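Local coordinates for putative DNA ligase-like protein Rv0938/MT0965 (Mycobacterium tuberculosis, PDB 2IRU) that probably works with Ku to rejoin DNA double-strand breaks by non-homologous end joining, the piece described being its primase-like polymerase domain, at residues A52-W57 with A103-Q108; D34-V39 with L111-P116; K69-A72 with W78-R81; V20-T25 with Y244-R249; G38-M43 with D97-L102. One frame throughout, in Å; residues are numbered along the deposited sequence.

Interaction 1. Residues A52-W57 with A103-Q108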
# COMPACT_ATOMS: atom_id res chain seq x y z
N ALA A 52 8.55 5.07 4.71
CA ALA A 52 8.01 5.18 3.33
C ALA A 52 9.08 4.85 2.30
O ALA A 52 10.06 5.62 2.14
CB ALA A 52 7.47 6.59 3.07
N THR A 53 8.89 3.71 1.63
CA THR A 53 9.69 3.38 0.41
C THR A 53 9.08 4.09 -0.79
O THR A 53 7.87 4.02 -0.97
CB THR A 53 9.76 1.85 0.21
OG1 THR A 53 10.54 1.30 1.27
CG2 THR A 53 10.42 1.48 -1.12
N ARG A 54 9.91 4.77 -1.59
CA ARG A 54 9.43 5.44 -2.83
C ARG A 54 9.78 4.61 -4.05
O ARG A 54 10.82 3.97 -4.06
CB ARG A 54 10.09 6.84 -2.98
CG ARG A 54 9.59 7.91 -1.98
CD ARG A 54 10.19 7.75 -0.60
NE ARG A 54 11.60 8.16 -0.65
CZ ARG A 54 12.60 7.67 0.08
NH1 ARG A 54 12.39 6.72 1.01
NH2 ARG A 54 13.83 8.19 -0.09
N LYS A 55 8.93 4.63 -5.08
CA LYS A 55 9.42 4.23 -6.39
C LYS A 55 9.24 5.47 -7.29
O LYS A 55 8.13 6.03 -7.38
CB LYS A 55 8.76 2.96 -6.92
CG LYS A 55 9.59 2.43 -8.13
CD LYS A 55 9.20 1.01 -8.56
CE LYS A 55 10.02 0.64 -9.81
NZ LYS A 55 9.56 -0.72 -10.33
N ARG A 56 10.36 5.88 -7.92
CA ARG A 56 10.39 7.11 -8.67
C ARG A 56 10.55 6.88 -10.15
O ARG A 56 11.35 6.03 -10.56
CB ARG A 56 11.55 8.04 -8.21
CG ARG A 56 11.35 8.50 -6.76
CD ARG A 56 12.53 9.28 -6.16
NE ARG A 56 12.78 10.52 -6.90
CZ ARG A 56 13.90 11.24 -6.77
NH1 ARG A 56 14.88 10.85 -5.93
NH2 ARG A 56 14.03 12.37 -7.46
N TRP A 57 9.80 7.66 -10.93
CA TRP A 57 9.95 7.71 -12.39
C TRP A 57 10.27 9.17 -12.83
O TRP A 57 9.36 9.88 -13.28
CB TRP A 57 8.63 7.26 -13.05
CG TRP A 57 8.36 5.78 -13.02
CD1 TRP A 57 8.53 4.91 -14.09
CD2 TRP A 57 7.81 4.99 -11.95
NE1 TRP A 57 8.15 3.63 -13.73
CE2 TRP A 57 7.72 3.65 -12.43
CE3 TRP A 57 7.42 5.27 -10.63
CZ2 TRP A 57 7.22 2.60 -11.64
CZ3 TRP A 57 6.93 4.23 -9.84
CH2 TRP A 57 6.84 2.90 -10.35
N ALA A 103 3.17 16.38 -0.95
CA ALA A 103 3.63 17.31 -2.00
C ALA A 103 5.09 17.01 -2.43
O ALA A 103 5.43 17.06 -3.62
CB ALA A 103 3.45 18.74 -1.56
N TRP A 104 5.95 16.70 -1.45
CA TRP A 104 7.35 16.30 -1.73
C TRP A 104 7.36 14.98 -2.53
O TRP A 104 8.06 14.86 -3.53
CB TRP A 104 8.13 16.14 -0.40
CG TRP A 104 9.51 15.64 -0.61
CD1 TRP A 104 10.56 16.32 -1.20
CD2 TRP A 104 9.98 14.31 -0.35
NE1 TRP A 104 11.67 15.50 -1.25
CE2 TRP A 104 11.34 14.27 -0.72
CE3 TRP A 104 9.39 13.17 0.23
CZ2 TRP A 104 12.12 13.11 -0.57
CZ3 TRP A 104 10.14 12.02 0.39
CH2 TRP A 104 11.51 12.00 0.00
N ILE A 105 6.53 14.02 -2.13
CA ILE A 105 6.41 12.77 -2.88
C ILE A 105 6.07 13.07 -4.37
O ILE A 105 6.71 12.54 -5.28
CB ILE A 105 5.33 11.90 -2.23
CG1 ILE A 105 5.90 11.26 -0.93
CG2 ILE A 105 4.79 10.86 -3.22
CD1 ILE A 105 7.04 10.26 -1.17
N ALA A 106 5.12 13.96 -4.60
CA ALA A 106 4.73 14.31 -5.96
C ALA A 106 5.86 15.01 -6.70
O ALA A 106 6.16 14.67 -7.83
CB ALA A 106 3.52 15.20 -5.91
N GLN A 107 6.49 15.99 -6.04
CA GLN A 107 7.58 16.72 -6.65
C GLN A 107 8.77 15.78 -7.06
O GLN A 107 9.44 16.02 -8.07
CB GLN A 107 8.03 17.86 -5.72
CG GLN A 107 9.41 18.46 -6.07
CD GLN A 107 9.53 18.99 -7.49
OE1 GLN A 107 8.54 19.18 -8.22
NE2 GLN A 107 10.77 19.26 -7.90
N GLN A 108 8.99 14.75 -6.25
CA GLN A 108 10.03 13.73 -6.43
C GLN A 108 9.73 12.79 -7.64
O GLN A 108 10.58 11.95 -8.01
CB GLN A 108 10.14 12.86 -5.14
CG GLN A 108 10.87 13.54 -3.95
CD GLN A 108 12.36 13.48 -4.15
OE1 GLN A 108 13.00 14.49 -4.57
NE2 GLN A 108 12.91 12.30 -3.98
O HOH W 1 12.74 9.86 -2.63
O HOH W 2 15.51 14.56 -6.23
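R54 and R56 of strand 53-56 reach across to W104 and I105 of helix 99-107 and to Q108, packing the helix against one face of the four-stranded antiparallel sheet of this primase-type polymerase domain. K55, between the two arginines, turns its side chain to the other face of the strand, where it probably binds substrate. R54 is folded into a hook, bent at chi2 (77°) and again at chi3. Its methylene CG rests on I105 CD1 at 3.6 Å, and NE passes W104 CH2 obliquely at 3.9 Å. The curl returns the guanidinium toward its own strand, where NH1 donates to A52 O at 2.8 Å, with the two groups nearly in each other's planes. K69 O and Q70 O of the loop after strand 66-68 bind NH1 and NH2, so three backbone carbonyls fix the rotation of this buried charge. R56 stays extended until chi3 (61°), which swings NE onto Q108 O at 2.8 Å in a bond slightly tilted from both planes. The Q108 amide then lies over the arginine, its NE2 3.0 Å above the centre of the guanidinium and its plane turned by 40°. Both are donors there, so the amide only rests over the face, without a hydrogen bond; NH1 of R56 instead forms a salt bridge with E68. Q108 CG covers the rim of one W104 face. Two waters complete the seam: one accepts from both R54 NE and Q108 NE2, and the other accepts from R56 NH2 while donating to Q108 OE1 at 3.0 Å.

Interaction 2. Residues D34-V39 with L111-P116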
# COMPACT_ATOMS: atom_id res chain seq x y z
N ASP A 34 -1.72 17.75 -7.57
CA ASP A 34 -3.07 18.03 -7.11
C ASP A 34 -3.68 16.74 -6.57
O ASP A 34 -4.42 16.78 -5.61
CB ASP A 34 -3.92 18.62 -8.25
CG ASP A 34 -3.67 20.14 -8.44
OD1 ASP A 34 -2.97 20.77 -7.60
OD2 ASP A 34 -4.21 20.70 -9.42
N TYR A 35 -3.38 15.62 -7.18
CA TYR A 35 -3.94 14.36 -6.67
C TYR A 35 -3.50 14.06 -5.25
O TYR A 35 -4.34 13.77 -4.37
CB TYR A 35 -3.59 13.20 -7.59
CG TYR A 35 -3.98 11.89 -6.95
CD1 TYR A 35 -5.32 11.44 -6.95
CD2 TYR A 35 -3.01 11.08 -6.34
CE1 TYR A 35 -5.68 10.19 -6.35
CE2 TYR A 35 -3.35 9.85 -5.70
CZ TYR A 35 -4.68 9.41 -5.72
OH TYR A 35 -5.07 8.24 -5.09
N TYR A 36 -2.19 14.16 -5.00
CA TYR A 36 -1.70 13.80 -3.66
C TYR A 36 -2.20 14.87 -2.63
O TYR A 36 -2.50 14.54 -1.46
CB TYR A 36 -0.19 13.63 -3.69
CG TYR A 36 0.21 12.22 -4.06
CD1 TYR A 36 -0.30 11.13 -3.32
CD2 TYR A 36 1.09 11.96 -5.11
CE1 TYR A 36 0.05 9.81 -3.62
CE2 TYR A 36 1.46 10.63 -5.42
CZ TYR A 36 0.93 9.56 -4.66
OH TYR A 36 1.24 8.24 -4.96
N ALA A 37 -2.35 16.12 -3.06
CA ALA A 37 -3.04 17.09 -2.19
C ALA A 37 -4.46 16.67 -1.87
O ALA A 37 -4.91 16.81 -0.72
CB ALA A 37 -3.04 18.47 -2.84
N GLY A 38 -5.17 16.20 -2.89
CA GLY A 38 -6.60 15.85 -2.75
C GLY A 38 -6.82 14.65 -1.85
O GLY A 38 -7.84 14.55 -1.16
N VAL A 39 -5.86 13.72 -1.90
CA VAL A 39 -5.98 12.48 -1.09
C VAL A 39 -5.27 12.55 0.26
O VAL A 39 -5.42 11.62 1.06
CB VAL A 39 -5.57 11.16 -1.85
CG1 VAL A 39 -6.40 10.96 -3.14
CG2 VAL A 39 -4.05 11.06 -2.07
N LEU A 111 5.90 8.22 -7.86
CA LEU A 111 4.50 7.86 -8.16
C LEU A 111 3.99 6.91 -7.10
O LEU A 111 2.82 6.98 -6.70
CB LEU A 111 4.39 7.22 -9.57
CG LEU A 111 4.96 8.10 -10.68
CD1 LEU A 111 4.76 7.38 -12.04
CD2 LEU A 111 4.32 9.54 -10.66
N GLU A 112 4.88 6.02 -6.65
CA GLU A 112 4.49 4.98 -5.67
C GLU A 112 5.06 5.22 -4.29
O GLU A 112 6.26 5.54 -4.13
CB GLU A 112 4.92 3.61 -6.17
CG GLU A 112 4.17 3.22 -7.45
CD GLU A 112 4.36 1.77 -7.88
OE1 GLU A 112 5.20 1.08 -7.30
OE2 GLU A 112 3.69 1.36 -8.87
N VAL A 113 4.18 5.09 -3.30
CA VAL A 113 4.59 5.03 -1.87
C VAL A 113 4.28 3.62 -1.36
O VAL A 113 3.15 3.15 -1.51
CB VAL A 113 3.82 6.09 -1.05
CG1 VAL A 113 4.19 6.03 0.45
CG2 VAL A 113 4.08 7.46 -1.65
N HIS A 114 5.28 2.96 -0.77
CA HIS A 114 5.13 1.61 -0.22
C HIS A 114 5.44 1.66 1.27
O HIS A 114 6.38 2.37 1.68
CB HIS A 114 6.14 0.67 -0.88
CG HIS A 114 5.94 0.49 -2.36
ND1 HIS A 114 5.61 -0.73 -2.92
CD2 HIS A 114 6.05 1.36 -3.39
CE1 HIS A 114 5.52 -0.59 -4.23
NE2 HIS A 114 5.81 0.67 -4.55
N VAL A 115 4.63 0.98 2.09
CA VAL A 115 4.87 0.97 3.54
C VAL A 115 4.69 -0.47 4.11
O VAL A 115 3.92 -1.29 3.54
CB VAL A 115 3.91 1.94 4.32
CG1 VAL A 115 4.23 3.43 3.99
CG2 VAL A 115 2.41 1.59 4.05
N PRO A 116 5.39 -0.77 5.22
CA PRO A 116 5.13 -2.07 5.89
C PRO A 116 3.93 -1.98 6.83
O PRO A 116 3.32 -0.91 6.92
CB PRO A 116 6.44 -2.30 6.66
CG PRO A 116 6.83 -0.84 7.13
CD PRO A 116 6.44 0.02 5.88
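Just behind the probable substrate site of the polymerase, Y36 of helix 29-47 meets the classic beta bulge formed by L111 and E112, both of which face K55 on the neighbouring strand. The tyrosine hydroxyl carries the contact: Y36 OH donates to L111 O at 2.7 Å. The acceptor lies at the ring edge, in the ring plane, whereas the hydroxyl stands 37° above the plane of the L111 carbonyl. With chi1 at -87° the ring leaves the helix toward the sheet, and Y35 CD2 lies over one of its faces. The same hydroxyl accepts from L246 N and has a weak bond with S245 OG, so this buried polar atom joins the helix, the bulge and a third chain segment. V113 adds only a light touch, its CG2 4.4 Å from Y36 OH. The L111 side chain points off to pack on L21, Y22 and W57.

Along the strand, H114 NE2 donates to E112 OE1 at 2.8 Å, on the anti side of the carboxylate, though well out of its plane. E112 OE2 is held in turn by the NE of R247 and the backbone N of G248, which together should stabilise its negative charge. H114 and R247 probably bind substrate, so E112 would position both. The whole is a helix-backed antiparallel sheet, with the probable substrate pocket of the LigD primase-polymerase fold on the face remote from the helix.

Interaction 3. Residues K69-A72 with W78-R81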
# COMPACT_ATOMS: atom_id res chain seq x y z
N LYS A 69 14.98 3.97 -0.64
CA LYS A 69 14.61 3.69 0.74
C LYS A 69 15.24 4.73 1.66
O LYS A 69 14.54 5.57 2.25
CB LYS A 69 15.01 2.27 1.14
CG LYS A 69 14.19 1.25 0.39
CD LYS A 69 14.66 -0.18 0.69
CE LYS A 69 13.71 -1.19 0.01
NZ LYS A 69 12.34 -1.16 0.63
N GLN A 70 16.57 4.71 1.75
CA GLN A 70 17.24 5.75 2.54
C GLN A 70 16.75 7.17 2.11
O GLN A 70 16.48 7.44 0.93
CB GLN A 70 18.77 5.66 2.34
CG GLN A 70 19.61 6.66 3.14
CD GLN A 70 19.81 6.28 4.60
OE1 GLN A 70 19.60 5.14 4.98
NE2 GLN A 70 20.27 7.24 5.41
N LEU A 71 16.63 8.06 3.10
CA LEU A 71 16.27 9.45 2.87
C LEU A 71 17.55 10.25 2.60
O LEU A 71 18.33 10.48 3.52
CB LEU A 71 15.52 10.04 4.08
CG LEU A 71 14.92 11.45 3.80
CD1 LEU A 71 14.01 11.51 2.55
CD2 LEU A 71 14.17 11.97 5.03
N ALA A 72 17.69 10.71 1.36
CA ALA A 72 18.89 11.46 0.94
C ALA A 72 19.03 12.78 1.71
O ALA A 72 17.99 13.42 2.03
CB ALA A 72 18.84 11.75 -0.55
N TRP A 78 12.83 19.07 7.15
CA TRP A 78 11.63 19.02 8.00
C TRP A 78 10.87 17.70 7.89
O TRP A 78 9.92 17.44 8.68
CB TRP A 78 10.71 20.22 7.70
CG TRP A 78 10.45 20.44 6.21
CD1 TRP A 78 11.03 21.39 5.39
CD2 TRP A 78 9.55 19.70 5.37
NE1 TRP A 78 10.54 21.29 4.11
CE2 TRP A 78 9.63 20.27 4.06
CE3 TRP A 78 8.67 18.62 5.59
CZ2 TRP A 78 8.87 19.79 2.98
CZ3 TRP A 78 7.91 18.13 4.48
CH2 TRP A 78 8.04 18.71 3.19
N LEU A 79 11.24 16.83 6.94
CA LEU A 79 10.61 15.51 6.88
C LEU A 79 10.93 14.71 8.15
O LEU A 79 12.07 14.70 8.61
CB LEU A 79 11.13 14.73 5.66
CG LEU A 79 10.51 15.15 4.33
CD1 LEU A 79 11.38 14.58 3.20
CD2 LEU A 79 9.09 14.61 4.22
N SER A 80 9.90 14.10 8.73
CA SER A 80 10.14 13.10 9.78
C SER A 80 10.94 11.93 9.19
O SER A 80 10.84 11.62 7.99
CB SER A 80 8.82 12.62 10.35
OG SER A 80 8.16 13.71 10.96
N ARG A 81 11.76 11.29 10.04
CA ARG A 81 12.53 10.14 9.62
C ARG A 81 12.86 9.26 10.81
O ARG A 81 12.89 9.70 11.97
CB ARG A 81 13.81 10.54 8.90
CG ARG A 81 14.79 11.30 9.81
CD ARG A 81 15.67 12.22 8.98
NE ARG A 81 14.92 13.38 8.46
CZ ARG A 81 15.32 14.12 7.43
NH1 ARG A 81 16.44 13.84 6.77
NH2 ARG A 81 14.57 15.14 7.01
O HOH W 3 17.92 11.23 6.28
O HOH W 4 17.29 15.31 4.43
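L71 and R81 mark the closest approach of two segments running in roughly opposite directions, their CA atoms 7.7 Å apart. Residues 69-72 have no regular structure; 78-81 lead into strand 80-84, and the spacing is too wide for direct backbone pairing. Side chains and water span the gap. R81 is folded back on its own segment: chi1 of 64° sets CG in the crowded position between backbone N and carbonyl carbon, and a bend at chi3 brings the guanidinium round side-on to L79 O. That oxygen receives NE at 3.1 Å and NH2 at 3.0 Å, both from the same face of its plane. NH2 also bonds P76 O, so the flat group is fixed in its rotation and offers one face to L71. The CD2 methyl of L71 sits over the centre of that face, 3.3 Å above the plane, with the leucine crossing the arginine at about a right angle. Its other branch, CD1, meets L79 CD1 at 4.1 Å. W104 of helix 99-107 packs on both leucines, closing the apolar side, while the polar side is bridged by water: one molecule donates to L71 O at 2.9 Å and accepts from R81 NH1 at 3.0 Å. A second accepts from the same NH1 and makes a longer, less certain link to A72 O. The result is a short loop, closed by an arginine-leucine face contact, that links the four-stranded sheet to the two-stranded hairpin of 80-84 and 91-95; its first residues, K69 and Q70, probably contact target DNA.

Interaction 4. Residues V20-T25 with Y244-R249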
# COMPACT_ATOMS: atom_id res chain seq x y z
N VAL A 20 4.87 15.58 -18.67
CA VAL A 20 4.00 14.40 -18.71
C VAL A 20 4.70 13.19 -18.10
O VAL A 20 5.82 12.81 -18.55
CB VAL A 20 3.52 14.08 -20.16
CG1 VAL A 20 2.82 12.75 -20.18
CG2 VAL A 20 2.57 15.19 -20.67
N LEU A 21 4.05 12.61 -17.10
CA LEU A 21 4.60 11.39 -16.47
C LEU A 21 3.92 10.09 -16.94
O LEU A 21 4.48 9.00 -16.76
CB LEU A 21 4.55 11.51 -14.96
CG LEU A 21 5.33 12.68 -14.32
CD1 LEU A 21 5.18 12.61 -12.81
CD2 LEU A 21 6.78 12.61 -14.64
N TYR A 22 2.73 10.21 -17.54
CA TYR A 22 2.03 9.06 -18.14
C TYR A 22 1.70 9.38 -19.63
O TYR A 22 0.65 9.97 -19.91
CB TYR A 22 0.71 8.83 -17.39
CG TYR A 22 0.87 8.34 -15.97
CD1 TYR A 22 0.79 6.98 -15.68
CD2 TYR A 22 1.08 9.26 -14.91
CE1 TYR A 22 0.90 6.50 -14.35
CE2 TYR A 22 1.18 8.82 -13.58
CZ TYR A 22 1.12 7.44 -13.32
OH TYR A 22 1.22 7.03 -12.02
N PRO A 23 2.60 9.02 -20.56
CA PRO A 23 2.37 9.41 -21.97
C PRO A 23 1.04 8.91 -22.56
O PRO A 23 0.47 9.57 -23.44
CB PRO A 23 3.55 8.78 -22.74
CG PRO A 23 4.67 8.63 -21.71
CD PRO A 23 3.91 8.35 -20.36
N ALA A 24 0.55 7.77 -22.08
CA ALA A 24 -0.69 7.18 -22.65
C ALA A 24 -1.91 8.08 -22.43
O ALA A 24 -2.87 8.07 -23.23
CB ALA A 24 -0.96 5.83 -22.04
N THR A 25 -1.86 8.83 -21.32
CA THR A 25 -3.02 9.62 -20.87
C THR A 25 -2.70 11.14 -20.79
O THR A 25 -3.64 11.93 -20.67
CB THR A 25 -3.49 9.12 -19.48
OG1 THR A 25 -2.38 9.15 -18.57
CG2 THR A 25 -4.10 7.71 -19.56
N TYR A 244 -4.28 4.42 -1.62
CA TYR A 244 -4.31 5.74 -2.31
C TYR A 244 -3.05 6.10 -3.12
O TYR A 244 -3.06 7.09 -3.86
CB TYR A 244 -4.65 6.87 -1.37
CG TYR A 244 -6.00 6.69 -0.71
CD1 TYR A 244 -7.17 7.00 -1.43
CD2 TYR A 244 -6.11 6.25 0.62
CE1 TYR A 244 -8.43 6.86 -0.84
CE2 TYR A 244 -7.39 6.10 1.23
CZ TYR A 244 -8.53 6.41 0.48
OH TYR A 244 -9.77 6.29 1.01
N SER A 245 -2.00 5.28 -3.01
CA SER A 245 -0.83 5.53 -3.89
C SER A 245 -1.21 5.35 -5.35
O SER A 245 -1.97 4.41 -5.71
CB SER A 245 0.32 4.55 -3.58
OG SER A 245 1.47 4.85 -4.40
N LEU A 246 -0.64 6.19 -6.20
CA LEU A 246 -0.66 5.97 -7.65
C LEU A 246 0.20 4.74 -7.92
O LEU A 246 1.04 4.34 -7.07
CB LEU A 246 -0.04 7.18 -8.39
CG LEU A 246 -0.90 8.44 -8.43
CD1 LEU A 246 -0.10 9.65 -8.86
CD2 LEU A 246 -2.05 8.27 -9.40
N ARG A 247 0.02 4.21 -9.13
CA ARG A 247 0.87 3.15 -9.65
C ARG A 247 1.62 3.65 -10.87
O ARG A 247 1.08 4.38 -11.72
CB ARG A 247 0.03 1.93 -10.05
CG ARG A 247 -0.83 1.32 -8.91
CD ARG A 247 -0.03 1.05 -7.64
NE ARG A 247 1.16 0.27 -7.86
CZ ARG A 247 1.25 -1.04 -7.66
NH1 ARG A 247 0.20 -1.73 -7.21
NH2 ARG A 247 2.40 -1.66 -7.86
N GLY A 248 2.87 3.19 -10.98
CA GLY A 248 3.70 3.55 -12.15
C GLY A 248 3.45 2.54 -13.24
O GLY A 248 4.21 1.58 -13.43
N ARG A 249 2.32 2.71 -13.88
CA ARG A 249 1.82 1.79 -14.90
C ARG A 249 1.40 2.64 -16.07
O ARG A 249 1.45 3.88 -16.01
CB ARG A 249 0.63 0.99 -14.35
CG ARG A 249 1.02 -0.09 -13.35
CD ARG A 249 -0.12 -1.02 -13.03
NE ARG A 249 -0.56 -1.85 -14.17
CZ ARG A 249 0.03 -2.98 -14.56
NH1 ARG A 249 1.12 -3.44 -13.95
NH2 ARG A 249 -0.47 -3.66 -15.59
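Y22 does nearly all the touching here, pushing its ring edge-on into the backbone of L246-R249. The tight part lies along that edge. Y22 OH donates to R247 O at 2.7 Å, an acceptor in the ring plane, although the hydroxyl stands 50° above the plane of the carbonyl. Beside it R249 O lies against the ring edge, 3.2 Å from Y22 CE1, and L246 CB closes on the hydroxyl at 3.8 Å. The peptide keeps this curved outline through an inverse gamma turn centred on G248, whose R249 N to R247 O bond is weak. Chi1 of -68° places the Y22 ring beside its backbone N, from where it reaches across between the two segments.

The loose side is the surface. R249 touches mainly through its carbonyl, its exposed side chain starting away from Y22, and P23, A24 and T25 beyond the tyrosine are exposed. R247 also leads its guanidinium elsewhere, to E112 and S175 O in the probable substrate pocket. Around the contact, Y22 packs on L111 ahead of strand 112-115, L246 touches I32 of helix 29-47 and V254 of strand 253-257, and R247 bonds T253 through its backbone.

Interaction 5. Residues G38-M43 with D97-L102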
# COMPACT_ATOMS: atom_id res chain seq x y z
N GLY A 38 -5.17 16.20 -2.89
CA GLY A 38 -6.60 15.85 -2.75
C GLY A 38 -6.82 14.65 -1.85
O GLY A 38 -7.84 14.55 -1.16
N VAL A 39 -5.86 13.72 -1.90
CA VAL A 39 -5.98 12.48 -1.09
C VAL A 39 -5.27 12.55 0.26
O VAL A 39 -5.42 11.62 1.06
CB VAL A 39 -5.57 11.16 -1.85
CG1 VAL A 39 -6.40 10.96 -3.14
CG2 VAL A 39 -4.05 11.06 -2.07
N ALA A 40 -4.54 13.64 0.53
CA ALA A 40 -3.72 13.69 1.75
C ALA A 40 -4.53 13.30 3.00
O ALA A 40 -4.07 12.48 3.81
CB ALA A 40 -3.05 15.08 1.96
N GLU A 41 -5.70 13.91 3.18
CA GLU A 41 -6.45 13.75 4.42
C GLU A 41 -6.75 12.29 4.67
O GLU A 41 -6.58 11.81 5.80
CB GLU A 41 -7.76 14.54 4.37
CG GLU A 41 -8.55 14.54 5.72
CD GLU A 41 -9.98 15.09 5.59
OE1 GLU A 41 -10.31 15.70 4.53
OE2 GLU A 41 -10.77 14.94 6.56
N VAL A 42 -7.20 11.59 3.62
CA VAL A 42 -7.57 10.17 3.77
C VAL A 42 -6.37 9.24 3.70
O VAL A 42 -6.40 8.14 4.32
CB VAL A 42 -8.68 9.73 2.75
CG1 VAL A 42 -9.94 10.56 2.95
CG2 VAL A 42 -8.18 9.79 1.27
N MET A 43 -5.33 9.65 2.97
CA MET A 43 -4.14 8.81 2.80
C MET A 43 -3.23 8.78 4.04
O MET A 43 -2.65 7.75 4.38
CB MET A 43 -3.31 9.24 1.57
CG MET A 43 -2.22 8.25 1.22
SD MET A 43 -1.35 8.72 -0.27
CE MET A 43 -0.17 7.36 -0.43
N ASP A 97 3.85 12.23 6.96
CA ASP A 97 2.86 12.44 8.03
C ASP A 97 2.22 13.82 7.94
O ASP A 97 1.56 14.26 8.90
CB ASP A 97 3.49 12.18 9.42
CG ASP A 97 4.73 13.03 9.69
OD1 ASP A 97 5.02 13.99 8.92
OD2 ASP A 97 5.44 12.74 10.71
N SER A 98 2.38 14.46 6.78
CA SER A 98 1.75 15.76 6.52
C SER A 98 1.45 15.88 5.03
O SER A 98 2.06 15.20 4.18
CB SER A 98 2.67 16.90 6.92
OG SER A 98 3.80 16.99 6.03
N ALA A 99 0.49 16.76 4.72
CA ALA A 99 0.16 17.03 3.32
C ALA A 99 1.39 17.51 2.53
O ALA A 99 1.63 17.08 1.38
CB ALA A 99 -0.98 18.06 3.26
N THR A 100 2.21 18.34 3.17
CA THR A 100 3.39 18.84 2.48
C THR A 100 4.40 17.72 2.17
O THR A 100 5.08 17.76 1.13
CB THR A 100 4.05 20.01 3.22
OG1 THR A 100 3.05 21.01 3.48
CG2 THR A 100 5.09 20.64 2.35
N GLY A 101 4.43 16.68 3.01
CA GLY A 101 5.23 15.51 2.74
C GLY A 101 4.78 14.84 1.45
O GLY A 101 5.58 14.39 0.63
N LEU A 102 3.45 14.73 1.27
CA LEU A 102 2.93 14.15 0.03
C LEU A 102 3.19 15.07 -1.17
O LEU A 102 3.39 14.58 -2.28
CB LEU A 102 1.45 13.82 0.15
CG LEU A 102 1.17 12.58 0.99
CD1 LEU A 102 -0.28 12.48 1.39
CD2 LEU A 102 1.62 11.29 0.29
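A40 of helix 29-47 gives the low spot into which L102 and A99 of helix 99-107 fit. The helices come close, with the CA atoms of A40 and A99 5.4 Å apart, and at this point two methyls meet: A40 CB lies 3.9 Å from A99 CB. One turn further along, L102 is the bump. Its forked end sits in the hollow between A40 and M43, CD1 lying against A40 CA at 3.7 Å and also touching A40 CB, while CD2 meets M43 SD at 4.0 Å. M43 forms the far wall of the hollow; with CG opposite the backbone N (chi1 -169°) and the rest of its chain extended, it reaches out to cross the leucine at a slant. The packing is wholly apolar.

Helix 29-47 is kinked here, where the N atoms of E41 and V42 lack their bonds to the preceding turn. The partner helix is started by S98 at its N-cap, whose OG accepts from G101 N at 3.1 Å. Y36, one turn before A40 in the same helix, touches both M43 and L102, L44 adds to the cover of L102, and V39 and V42 carry the helix against helix 273-283; D97, ahead of the capped end, bonds S80 of strand 80-84.

Interactions 1, 2 and 5 are buried and share elements: helix 99-107 serves 1 and 5, helix 29-47 serves 2 and 5, and adjacent strands of one sheet serve 1 and 2, paired through T53 with H114 and K55 with E112. Interactions 3 and 4 are only partly buried, their centres about 24 Å apart, and both involve loops. Chemistry follows place. Between the two helices, interaction 5 is purely apolar; interactions 2 and 4 each rest on a tyrosine hydroxyl donating to a backbone carbonyl; interactions 1 and 3 use arginines with bridging waters. W104 joins these last two, packing on R54, L71 and L79.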